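Local coordinates for SPbeta prophage-derived uncharacterized protein YopX (PDB 2I2L) that is of unknown function but forms a homodimer and is an SPbeta prophage-derived member of the YopX family from Bacillus subtilis, at residues K63-Y66 against D67-I70. Sequence-based numbering, arbitrary orientation.
Sequences KFIY and DRSI
R68 folds back along the chain and reaches F64 with its guanidinium group. R68 NH1 gives a weak hydrogen bond to F64 O, 3.0 Å long and bent to 130° at the hydrogen. The chain of R68 is bent at both its second and third torsions, which brings the group back beside the backbone of F64 and I65. F64 O lies at the guanidinium edge, near its plane.

The same group meets the ring of Y66. R68 CZ lies at the ring edge, in the ring plane, 3.6 Å from Y66 CD2. That ring carbon in turn sits over one face of the guanidinium group. The two planes stand 58° apart, so this is an inclined edge contact and not a stack. Beyond these segments, the Y66 ring meets that of Y15, and Y66 OH has a weak hydrogen bond with W16 NE1. R68 NE lies close to R6 NH2, a pairing of like charges that may be costly.

Apolar contacts join I65 to the second segment. I65 CG1 packs against the aliphatic part of R68, 3.9 Å from R68 CD. I65 CD1 reaches I70 CG2 at 4.2 Å, and these two side chains cross at about a right angle. I70 also touches I117 and V119 of strand 115-122.

The arrangement is a short connection between two antiparallel sheets. Strand 63-65 pairs with strand 53-60, whereas strand 68-74 lies between strands 81-89 and 115-122. The N-to-C directions of strands 63-65 and 68-70 differ by 120°, and the arginine bridges the bend where the chain passes from one sheet to the other.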
loop_
_atom_site.group_PDB
_atom_site.type_symbol
_atom_site.label_atom_id
_atom_site.label_comp_id
_atom_site.label_asym_id
_atom_site.label_seq_id
_atom_site.Cartn_x
_atom_site.Cartn_y
_atom_site.Cartn_z
ATOM N N LYS B 63 -6.586 -12.948 -4.397
ATOM C CA LYS B 63 -6.334 -12.102 -5.557
ATOM C C LYS B 63 -5.634 -10.809 -5.136
ATOM O O LYS B 63 -5.720 -10.390 -3.974
ATOM C CB LYS B 63 -7.654 -11.734 -6.253
ATOM C CG LYS B 63 -8.817 -12.718 -6.062
ATOM C CD LYS B 63 -8.674 -13.989 -6.909
ATOM C CE LYS B 63 -9.891 -14.914 -6.752
ATOM N NZ LYS B 63 -10.045 -15.478 -5.374
ATOM N N PHE B 64 -4.933 -10.191 -6.088
ATOM C CA PHE B 64 -4.262 -8.913 -5.865
ATOM C C PHE B 64 -5.235 -7.863 -6.397
ATOM O O PHE B 64 -5.791 -8.033 -7.479
ATOM C CB PHE B 64 -2.955 -8.845 -6.654
ATOM C CG PHE B 64 -1.732 -8.924 -5.798
ATOM C CD1 PHE B 64 -0.747 -9.879 -6.054
ATOM C CD2 PHE B 64 -1.563 -8.054 -4.724
ATOM C CE1 PHE B 64 0.389 -9.964 -5.250
ATOM C CE2 PHE B 64 -0.436 -8.128 -3.917
ATOM C CZ PHE B 64 0.546 -9.087 -4.177
ATOM N N ILE B 65 -5.459 -6.794 -5.643
ATOM C CA ILE B 65 -6.381 -5.758 -6.081
ATOM C C ILE B 65 -5.668 -4.408 -6.058
ATOM O O ILE B 65 -4.998 -4.071 -5.079
ATOM C CB ILE B 65 -7.655 -5.741 -5.177
ATOM C CG1 ILE B 65 -8.884 -5.354 -6.002
ATOM C CG2 ILE B 65 -7.492 -4.758 -4.045
ATOM C CD1 ILE B 65 -10.218 -5.596 -5.286
ATOM N N TYR B 66 -5.795 -3.655 -7.153
ATOM C CA TYR B 66 -5.167 -2.334 -7.299
ATOM C C TYR B 66 -6.227 -1.244 -7.078
ATOM O O TYR B 66 -7.043 -1.382 -6.179
ATOM C CB TYR B 66 -4.540 -2.234 -8.689
ATOM C CG TYR B 66 -3.518 -3.327 -8.986
ATOM C CD1 TYR B 66 -2.149 -3.118 -8.757
ATOM C CD2 TYR B 66 -3.920 -4.561 -9.496
ATOM C CE1 TYR B 66 -1.208 -4.101 -9.031
ATOM C CE2 TYR B 66 -2.989 -5.557 -9.774
ATOM C CZ TYR B 66 -1.629 -5.323 -9.541
ATOM O OH TYR B 66 -0.702 -6.308 -9.833
ATOM N N ASP B 67 -6.243 -0.172 -7.872
ATOM C CA ASP B 67 -7.261 0.872 -7.668
ATOM C C ASP B 67 -8.348 0.923 -8.745
ATOM O O ASP B 67 -8.589 1.961 -9.372
ATOM C CB ASP B 67 -6.577 2.216 -7.534
ATOM C CG ASP B 67 -5.644 2.253 -6.344
ATOM O OD1 ASP B 67 -4.672 1.468 -6.363
ATOM O OD2 ASP B 67 -5.886 3.045 -5.396
ATOM N N ARG B 68 -9.039 -0.208 -8.896
ATOM C CA ARG B 68 -10.076 -0.409 -9.910
ATOM C C ARG B 68 -11.545 -0.340 -9.472
ATOM O O ARG B 68 -11.858 0.017 -8.335
ATOM C CB ARG B 68 -9.830 -1.766 -10.559
ATOM C CG ARG B 68 -9.860 -2.891 -9.553
ATOM C CD ARG B 68 -8.498 -3.526 -9.375
ATOM N NE ARG B 68 -8.155 -4.419 -10.480
ATOM C CZ ARG B 68 -7.307 -5.443 -10.380
ATOM N NH1 ARG B 68 -6.711 -5.710 -9.223
ATOM N NH2 ARG B 68 -7.057 -6.209 -11.439
ATOM N N SER B 69 -12.437 -0.686 -10.405
ATOM C CA SER B 69 -13.889 -0.701 -10.178
ATOM C C SER B 69 -14.332 -2.137 -9.897
ATOM O O SER B 69 -13.886 -3.065 -10.563
ATOM C CB SER B 69 -14.648 -0.195 -11.420
ATOM O OG SER B 69 -14.300 1.135 -11.768
ATOM N N ILE B 70 -15.199 -2.328 -8.914
ATOM C CA ILE B 70 -15.675 -3.670 -8.605
ATOM C C ILE B 70 -17.172 -3.647 -8.355
ATOM O O ILE B 70 -17.750 -2.592 -8.076
ATOM C CB ILE B 70 -14.961 -4.279 -7.356
ATOM C CG1 ILE B 70 -15.105 -3.362 -6.147
ATOM C CG2 ILE B 70 -13.503 -4.487 -7.635
ATOM C CD1 ILE B 70 -16.308 -3.668 -5.277
#